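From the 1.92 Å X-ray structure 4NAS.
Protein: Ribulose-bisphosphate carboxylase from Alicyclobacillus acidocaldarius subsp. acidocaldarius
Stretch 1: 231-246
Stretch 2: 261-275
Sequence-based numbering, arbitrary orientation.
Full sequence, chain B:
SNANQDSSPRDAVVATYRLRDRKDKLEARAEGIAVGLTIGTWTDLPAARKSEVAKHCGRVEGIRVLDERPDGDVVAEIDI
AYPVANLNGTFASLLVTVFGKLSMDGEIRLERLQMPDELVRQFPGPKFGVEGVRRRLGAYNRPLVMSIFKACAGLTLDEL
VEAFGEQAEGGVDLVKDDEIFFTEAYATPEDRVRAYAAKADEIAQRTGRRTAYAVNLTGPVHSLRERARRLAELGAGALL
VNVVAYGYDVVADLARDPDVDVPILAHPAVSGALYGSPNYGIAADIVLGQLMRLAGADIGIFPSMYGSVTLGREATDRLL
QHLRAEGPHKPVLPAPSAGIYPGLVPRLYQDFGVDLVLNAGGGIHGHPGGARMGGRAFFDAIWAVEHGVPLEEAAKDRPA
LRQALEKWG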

ATOM      1  N   LEU B 231      -2.020   3.739  24.857  1.00 28.58           N
ATOM      2  CA  LEU B 231      -3.443   3.451  24.727  1.00 31.59           C
ATOM      3  C   LEU B 231      -3.789   2.144  25.415  1.00 23.23           C
ATOM      4  O   LEU B 231      -4.840   2.029  26.045  1.00 25.46           O
ATOM      5  CB  LEU B 231      -3.900   3.449  23.247  1.00 24.59           C
ATOM      6  CG  LEU B 231      -3.818   4.807  22.541  1.00 23.85           C
ATOM      7  CD1 LEU B 231      -4.178   4.747  21.062  1.00 20.47           C
ATOM      8  CD2 LEU B 231      -4.683   5.848  23.255  1.00 22.76           C
ATOM      9  N   ALA B 232      -2.889   1.172  25.315  1.00 25.35           N
ATOM     10  CA  ALA B 232      -3.032  -0.100  26.037  1.00 25.40           C
ATOM     11  C   ALA B 232      -3.006   0.135  27.547  1.00 33.03           C
ATOM     12  O   ALA B 232      -3.890  -0.313  28.279  1.00 32.18           O
ATOM     13  CB  ALA B 232      -1.912  -1.055  25.646  1.00 25.06           C
ATOM     14  N   GLU B 233      -1.977   0.840  27.997  1.00 34.21           N
ATOM     15  CA  GLU B 233      -1.810   1.184  29.411  1.00 40.75           C
ATOM     16  C   GLU B 233      -3.030   1.914  29.981  1.00 39.62           C
ATOM     17  O   GLU B 233      -3.360   1.766  31.151  1.00 42.59           O
ATOM     18  CB  GLU B 233      -0.541   2.024  29.588  1.00 41.91           C
ATOM     19  CG  GLU B 233       0.749   1.242  29.322  1.00 50.04           C
ATOM     20  CD  GLU B 233       1.961   2.132  29.059  1.00 56.42           C
ATOM     21  OE1 GLU B 233       3.069   1.588  28.852  1.00 57.19           O
ATOM     22  OE2 GLU B 233       1.809   3.373  29.050  1.00 60.40           O
ATOM     23  N   LEU B 234      -3.708   2.687  29.137  1.00 38.89           N
ATOM     24  CA  LEU B 234      -4.882   3.453  29.553  1.00 34.08           C
ATOM     25  C   LEU B 234      -6.158   2.626  29.564  1.00 33.87           C
ATOM     26  O   LEU B 234      -7.210   3.099  30.011  1.00 35.56           O
ATOM     27  CB  LEU B 234      -5.061   4.680  28.654  1.00 34.50           C
ATOM     28  CG  LEU B 234      -4.228   5.889  29.076  1.00 36.08           C
ATOM     29  CD1 LEU B 234      -4.211   6.931  27.968  1.00 38.91           C
ATOM     30  CD2 LEU B 234      -4.768   6.467  30.383  1.00 33.66           C
ATOM     31  N   GLY B 235      -6.084   1.398  29.059  1.00 30.07           N
ATOM     32  CA  GLY B 235      -7.214   0.494  29.183  1.00 30.42           C
ATOM     33  C   GLY B 235      -8.054   0.285  27.936  1.00 29.67           C
ATOM     34  O   GLY B 235      -9.177  -0.203  28.026  1.00 29.19           O
ATOM     35  N   ALA B 236      -7.510   0.637  26.775  1.00 27.76           N
ATOM     36  CA  ALA B 236      -8.165   0.341  25.507  1.00 28.28           C
ATOM     37  C   ALA B 236      -8.466  -1.160  25.392  1.00 30.38           C
ATOM     38  O   ALA B 236      -7.640  -1.989  25.770  1.00 30.12           O
ATOM     39  CB  ALA B 236      -7.260   0.793  24.330  1.00 23.46           C
ATOM     40  N   GLY B 237      -9.632  -1.519  24.865  1.00 28.56           N
ATOM     41  CA  GLY B 237      -9.931  -2.924  24.626  1.00 31.68           C
ATOM     42  C   GLY B 237      -9.222  -3.475  23.385  1.00 26.38           C
ATOM     43  O   GLY B 237      -8.823  -4.633  23.335  1.00 23.46           O
ATOM     44  N   ALA B 238      -9.087  -2.635  22.366  1.00 25.69           N
ATOM     45  CA  ALA B 238      -8.397  -3.007  21.135  1.00 28.69           C
ATOM     46  C   ALA B 238      -7.899  -1.746  20.436  1.00 26.53           C
ATOM     47  O   ALA B 238      -8.387  -0.644  20.695  1.00 27.69           O
ATOM     48  CB  ALA B 238      -9.316  -3.813  20.206  1.00 29.87           C
ATOM     49  N   LEU B 239      -6.914  -1.914  19.570  1.00 22.95           N
ATOM     50  CA  LEU B 239      -6.501  -0.869  18.646  1.00 21.64           C
ATOM     51  C   LEU B 239      -7.122  -1.124  17.258  1.00 19.95           C
ATOM     52  O   LEU B 239      -6.939  -2.194  16.669  1.00 21.68           O
ATOM     53  CB  LEU B 239      -4.974  -0.831  18.534  1.00 29.95           C
ATOM     54  CG  LEU B 239      -4.169  -0.741  19.840  1.00 28.51           C
ATOM     55  CD1 LEU B 239      -2.669  -0.713  19.540  1.00 27.93           C
ATOM     56  CD2 LEU B 239      -4.556   0.478  20.668  1.00 26.55           C
ATOM     57  N   LEU B 240      -7.850  -0.130  16.758  1.00 16.62           N
ATOM     58  CA  LEU B 240      -8.368  -0.116  15.392  1.00 16.56           C
ATOM     59  C   LEU B 240      -7.240   0.369  14.478  1.00 19.98           C
ATOM     60  O   LEU B 240      -6.715   1.470  14.653  1.00 22.54           O
ATOM     61  CB  LEU B 240      -9.573   0.841  15.306  1.00 21.17           C
ATOM     62  CG  LEU B 240     -10.193   1.035  13.919  1.00 24.39           C
ATOM     63  CD1 LEU B 240     -10.560  -0.330  13.335  1.00 21.67           C
ATOM     64  CD2 LEU B 240     -11.419   1.983  13.935  1.00 15.53           C
ATOM     65  N   VAL B 241      -6.817  -0.469  13.538  1.00 20.42           N
ATOM     66  CA  VAL B 241      -5.716  -0.077  12.682  1.00 21.41           C
ATOM     67  C   VAL B 241      -6.124  -0.199  11.226  1.00 20.08           C
ATOM     68  O   VAL B 241      -6.588  -1.263  10.782  1.00 13.72           O
ATOM     69  CB  VAL B 241      -4.442  -0.932  12.947  1.00 19.72           C
ATOM     70  CG1 VAL B 241      -3.276  -0.443  12.094  1.00 22.08           C
ATOM     71  CG2 VAL B 241      -4.043  -0.865  14.406  1.00 16.13           C
ATOM     72  N   ASN B 242      -5.977   0.906  10.503  1.00 16.74           N
ATOM     73  CA  ASN B 242      -6.051   0.910   9.047  1.00 18.79           C
ATOM     74  C   ASN B 242      -4.774   0.323   8.434  1.00 13.19           C
ATOM     75  O   ASN B 242      -3.875   1.037   7.976  1.00 15.04           O
ATOM     76  CB  ASN B 242      -6.278   2.318   8.546  1.00 18.64           C
ATOM     77  CG  ASN B 242      -7.648   2.849   8.956  1.00 19.73           C
ATOM     78  OD1 ASN B 242      -8.683   2.249   8.628  1.00 20.02           O
ATOM     79  ND2 ASN B 242      -7.656   3.947   9.701  1.00 17.36           N
ATOM     80  N   VAL B 243      -4.724  -0.990   8.429  1.00 14.63           N
ATOM     81  CA  VAL B 243      -3.466  -1.689   8.125  1.00 19.31           C
ATOM     82  C   VAL B 243      -2.866  -1.337   6.772  1.00 12.81           C
ATOM     83  O   VAL B 243      -1.649  -1.051   6.639  1.00 20.26           O
ATOM     84  CB  VAL B 243      -3.676  -3.194   8.226  1.00 22.96           C
ATOM     85  CG1 VAL B 243      -2.352  -3.916   7.991  1.00 16.71           C
ATOM     86  CG2 VAL B 243      -4.235  -3.521   9.609  1.00 27.73           C
ATOM     87  N   VAL B 244      -3.697  -1.390   5.739  1.00 16.15           N
ATOM     88  CA  VAL B 244      -3.205  -1.138   4.384  1.00 14.44           C
ATOM     89  C   VAL B 244      -2.745   0.319   4.206  1.00 18.72           C
ATOM     90  O   VAL B 244      -1.787   0.592   3.474  1.00 18.03           O
ATOM     91  CB  VAL B 244      -4.258  -1.545   3.293  1.00 23.35           C
ATOM     92  CG1 VAL B 244      -3.758  -1.223   1.851  1.00 16.84           C
ATOM     93  CG2 VAL B 244      -4.601  -3.032   3.415  1.00 24.71           C
ATOM     94  N   ALA B 245      -3.410   1.261   4.872  1.00 14.65           N
ATOM     95  CA  ALA B 245      -2.989   2.658   4.765  1.00 18.18           C
ATOM     96  C   ALA B 245      -1.594   2.837   5.374  1.00 26.51           C
ATOM     97  O   ALA B 245      -0.742   3.590   4.855  1.00 20.95           O
ATOM     98  CB  ALA B 245      -3.993   3.572   5.440  1.00 18.56           C
ATOM     99  N   TYR B 246      -1.349   2.134   6.472  1.00 18.54           N
ATOM    100  CA  TYR B 246      -0.093   2.347   7.189  1.00 21.72           C
ATOM    101  C   TYR B 246       1.026   1.468   6.639  1.00 27.06           C
ATOM    102  O   TYR B 246       2.192   1.862   6.654  1.00 28.72           O
ATOM    103  CB  TYR B 246      -0.273   2.074   8.670  1.00 14.35           C
ATOM    104  CG  TYR B 246      -0.643   3.299   9.462  1.00 18.36           C
ATOM    105  CD1 TYR B 246       0.255   4.353   9.594  1.00 24.68           C
ATOM    106  CD2 TYR B 246      -1.871   3.392  10.106  1.00 18.68           C
ATOM    107  CE1 TYR B 246      -0.067   5.474  10.328  1.00 22.62           C
ATOM    108  CE2 TYR B 246      -2.206   4.531  10.854  1.00 24.47           C
ATOM    109  CZ  TYR B 246      -1.297   5.560  10.956  1.00 21.37           C
ATOM    110  OH  TYR B 246      -1.591   6.675  11.708  1.00 20.59           O
ATOM    111  N   ASP B 261       0.090  -4.198  24.610  1.00 30.14           N
ATOM    112  CA  ASP B 261      -0.559  -5.320  25.248  1.00 30.24           C
ATOM    113  C   ASP B 261      -2.064  -5.233  25.068  1.00 30.32           C
ATOM    114  O   ASP B 261      -2.821  -5.176  26.033  1.00 36.46           O
ATOM    115  CB  ASP B 261      -0.180  -5.349  26.724  1.00 40.44           C
ATOM    116  CG  ASP B 261      -0.548  -6.644  27.374  1.00 47.80           C
ATOM    117  OD1 ASP B 261      -0.294  -7.698  26.748  1.00 55.49           O
ATOM    118  OD2 ASP B 261      -1.107  -6.604  28.487  1.00 46.74           O
ATOM    119  N   VAL B 262      -2.491  -5.221  23.817  1.00 25.29           N
ATOM    120  CA  VAL B 262      -3.879  -5.006  23.489  1.00 22.29           C
ATOM    121  C   VAL B 262      -4.154  -5.644  22.113  1.00 24.33           C
ATOM    122  O   VAL B 262      -3.279  -5.642  21.244  1.00 27.26           O
ATOM    123  CB  VAL B 262      -4.129  -3.495  23.433  1.00 28.18           C
ATOM    124  CG1 VAL B 262      -3.083  -2.835  22.556  1.00 21.72           C
ATOM    125  CG2 VAL B 262      -5.510  -3.183  22.926  1.00 25.98           C
ATOM    126  N   PRO B 263      -5.355  -6.228  21.913  1.00 24.14           N
ATOM    127  CA  PRO B 263      -5.615  -6.826  20.590  1.00 24.60           C
ATOM    128  C   PRO B 263      -5.630  -5.803  19.460  1.00 23.61           C
ATOM    129  O   PRO B 263      -5.970  -4.632  19.676  1.00 20.63           O
ATOM    130  CB  PRO B 263      -7.009  -7.442  20.755  1.00 23.28           C
ATOM    131  CG  PRO B 263      -7.125  -7.733  22.221  1.00 27.20           C
ATOM    132  CD  PRO B 263      -6.367  -6.630  22.914  1.00 26.27           C
ATOM    133  N   ILE B 264      -5.260  -6.243  18.258  1.00 20.94           N
ATOM    134  CA  ILE B 264      -5.365  -5.400  17.079  1.00 20.60           C
ATOM    135  C   ILE B 264      -6.653  -5.707  16.275  1.00 17.05           C
ATOM    136  O   ILE B 264      -6.975  -6.861  15.979  1.00 17.43           O
ATOM    137  CB  ILE B 264      -4.102  -5.553  16.176  1.00 16.79           C
ATOM    138  CG1 ILE B 264      -2.864  -5.019  16.924  1.00 26.75           C
ATOM    139  CG2 ILE B 264      -4.335  -4.893  14.804  1.00 15.89           C
ATOM    140  CD1 ILE B 264      -1.539  -5.361  16.264  1.00 26.46           C
ATOM    141  N   LEU B 265      -7.383  -4.663  15.929  1.00 19.46           N
ATOM    142  CA  LEU B 265      -8.587  -4.812  15.129  1.00 15.47           C
ATOM    143  C   LEU B 265      -8.252  -4.252  13.736  1.00 14.79           C
ATOM    144  O   LEU B 265      -8.208  -3.031  13.521  1.00 18.62           O
ATOM    145  CB  LEU B 265      -9.767  -4.071  15.788  1.00 18.29           C
ATOM    146  CG  LEU B 265     -11.066  -3.843  14.979  1.00 18.46           C
ATOM    147  CD1 LEU B 265     -11.759  -5.178  14.671  1.00 19.80           C
ATOM    148  CD2 LEU B 265     -12.048  -2.876  15.724  1.00 21.50           C
ATOM    149  N   ALA B 266      -7.970  -5.160  12.807  1.00 18.80           N
ATOM    150  CA  ALA B 266      -7.604  -4.786  11.441  1.00 18.02           C
ATOM    151  C   ALA B 266      -8.771  -4.298  10.573  1.00 14.92           C
ATOM    152  O   ALA B 266      -9.714  -5.056  10.257  1.00 14.34           O
ATOM    153  CB  ALA B 266      -6.909  -5.908  10.773  1.00 24.21           C
ATOM    154  N   HIS B 267      -8.702  -3.040  10.144  1.00 14.38           N
ATOM    155  CA  HIS B 267      -9.776  -2.501   9.296  1.00 16.76           C
ATOM    156  C   HIS B 267      -9.317  -2.535   7.829  1.00 15.52           C
ATOM    157  O   HIS B 267      -8.173  -2.239   7.547  1.00 14.00           O
ATOM    158  CB  HIS B 267     -10.187  -1.067   9.722  1.00 18.09           C
ATOM    159  CG  HIS B 267     -11.393  -0.552   8.989  1.00 15.10           C
ATOM    160  ND1 HIS B 267     -11.326  -0.057   7.701  1.00 14.33           N
ATOM    161  CD2 HIS B 267     -12.710  -0.535   9.325  1.00 19.37           C
ATOM    162  CE1 HIS B 267     -12.540   0.267   7.286  1.00 17.44           C
ATOM    163  NE2 HIS B 267     -13.401  -0.023   8.249  1.00 18.25           N
ATOM    164  N   PRO B 268     -10.212  -2.887   6.886  1.00 16.35           N
ATOM    165  CA  PRO B 268      -9.744  -3.042   5.497  1.00 17.08           C
ATOM    166  C   PRO B 268      -9.655  -1.780   4.649  1.00 18.14           C
ATOM    167  O   PRO B 268      -9.514  -1.934   3.438  1.00 17.37           O
ATOM    168  CB  PRO B 268     -10.815  -3.950   4.871  1.00 17.81           C
ATOM    169  CG  PRO B 268     -12.025  -3.644   5.625  1.00 17.68           C
ATOM    170  CD  PRO B 268     -11.570  -3.422   7.058  1.00 15.17           C
ATOM    171  N   ALA B 269      -9.795  -0.588   5.230  1.00 16.40           N
ATOM    172  CA  ALA B 269      -9.738   0.652   4.464  1.00 17.69           C
ATOM    173  C   ALA B 269      -8.603   0.639   3.454  1.00 19.78           C
ATOM    174  O   ALA B 269      -7.485   0.235   3.787  1.00 17.70           O
ATOM    175  CB  ALA B 269      -9.592   1.851   5.397  1.00 22.86           C
ATOM    176  N   VAL B 270      -8.921   1.033   2.217  1.00 20.76           N
ATOM    177  CA  VAL B 270      -7.968   1.146   1.092  1.00 12.13           C
ATOM    178  C   VAL B 270      -7.722  -0.169   0.332  1.00 14.56           C
ATOM    179  O   VAL B 270      -7.278  -0.154  -0.812  1.00 18.00           O
ATOM    180  CB  VAL B 270      -6.616   1.835   1.499  1.00 12.12           C
ATOM    181  CG1 VAL B 270      -5.736   2.076   0.258  1.00 28.27           C
ATOM    182  CG2 VAL B 270      -6.881   3.181   2.198  1.00 12.84           C
ATOM    183  N   SER B 271      -8.038  -1.299   0.953  1.00 12.92           N
ATOM    184  CA  SER B 271      -7.690  -2.611   0.382  1.00 13.59           C
ATOM    185  C   SER B 271      -8.346  -2.842  -0.956  1.00 20.92           C
ATOM    186  O   SER B 271      -7.775  -3.499  -1.827  1.00 17.84           O
ATOM    187  CB  SER B 271      -8.100  -3.728   1.325  1.00 14.81           C
ATOM    188  OG  SER B 271      -9.498  -3.636   1.626  1.00 20.01           O
ATOM    189  N   GLY B 272      -9.561  -2.325  -1.122  1.00 15.32           N
ATOM    190  CA  GLY B 272     -10.257  -2.468  -2.393  1.00 13.02           C
ATOM    191  C   GLY B 272      -9.518  -1.884  -3.574  1.00 12.48           C
ATOM    192  O   GLY B 272      -9.788  -2.239  -4.721  1.00 13.56           O
ATOM    193  N   ALA B 273      -8.584  -0.967  -3.322  1.00 13.01           N
ATOM    194  CA  ALA B 273      -7.790  -0.429  -4.413  1.00 14.09           C
ATOM    195  C   ALA B 273      -6.824  -1.469  -4.940  1.00 17.11           C
ATOM    196  O   ALA B 273      -6.299  -1.303  -6.036  1.00 16.89           O
ATOM    197  CB  ALA B 273      -7.014   0.837  -3.969  1.00 12.68           C
ATOM    198  N   LEU B 274      -6.594  -2.529  -4.159  1.00 14.20           N
ATOM    199  CA  LEU B 274      -5.693  -3.600  -4.562  1.00 17.29           C
ATOM    200  C   LEU B 274      -6.464  -4.777  -5.171  1.00 15.74           C
ATOM    201  O   LEU B 274      -5.994  -5.390  -6.107  1.00 20.40           O
ATOM    202  CB  LEU B 274      -4.836  -4.092  -3.381  1.00 17.49           C
ATOM    203  CG  LEU B 274      -3.772  -3.098  -2.881  1.00 17.91           C
ATOM    204  CD1 LEU B 274      -3.216  -3.515  -1.532  1.00 23.05           C
ATOM    205  CD2 LEU B 274      -2.660  -2.917  -3.908  1.00 19.43           C
ATOM    206  N   TYR B 275      -7.661  -5.070  -4.663  1.00 18.24           N
ATOM    207  CA  TYR B 275      -8.336  -6.311  -5.058  1.00 12.56           C
ATOM    208  C   TYR B 275      -9.598  -6.158  -5.906  1.00 18.54           C
ATOM    209  O   TYR B 275     -10.127  -7.143  -6.426  1.00 22.08           O
ATOM    210  CB  TYR B 275      -8.614  -7.167  -3.819  1.00 15.32           C
ATOM    211  CG  TYR B 275      -9.744  -6.651  -2.938  1.00 20.05           C
ATOM    212  CD1 TYR B 275     -11.056  -6.682  -3.390  1.00 17.58           C
ATOM    213  CD2 TYR B 275      -9.505  -6.161  -1.654  1.00 23.35           C
ATOM    214  CE1 TYR B 275     -12.093  -6.203  -2.635  1.00 18.36           C
ATOM    215  CE2 TYR B 275     -10.560  -5.704  -0.868  1.00 18.32           C
ATOM    216  CZ  TYR B 275     -11.848  -5.731  -1.385  1.00 21.62           C
ATOM    217  OH  TYR B 275     -12.942  -5.307  -0.687  1.00 27.76           O
TER
HETATM  218  O   HOH W   1      -6.743  -0.604   6.144  1.00 27.84           O

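Two neighbouring parallel strands, starting at Ala238 and Ile264, run side by side through this contact, their axes 4.6 Å apart and inclined by 23°. Four backbone hydrogen bonds zip them together in the alternating parallel pattern: Leu239 N to Pro263 O (2.9 Å), Leu265 N to Leu239 O (2.6 Å), Val241 N to Leu265 O (2.9 Å) and His267 N to Val241 O (2.8 Å). Proline, which has no N-H, fits position 263 because only its carbonyl is asked for here. Past the last of these bonds a water takes over, accepting from Val244 N (3.2 Å) and donating to His267 O and Ala269 O (both 2.6 Å), so it ties the new helix to the departing loop.

Side chains alternate between sheet faces. Leu240 and Leu265 share one, meeting CD1 to CD2 at 3.8 Å; on the other, Val241 CG2 packs on Ile264 CG2 at 4.1 Å, and small Ala266 receives Val243, with Ala266 CB 3.8 Å from Val243 CG2. Val262 points toward the first stretch and plugs its start, its CG1 lying 3.8 Å from Ala232 CB and 3.6 Å from Leu239 CG. At the far end Val244 CG1 reaches Leu274 CD1 (4.1 Å). His267 ND1 accepts from Ala269 N (3.0 Å), bracing the loop, while Asn242 OD1 is buried without a partner. Altogether 894 Å² is buried, mostly by aliphatic residues.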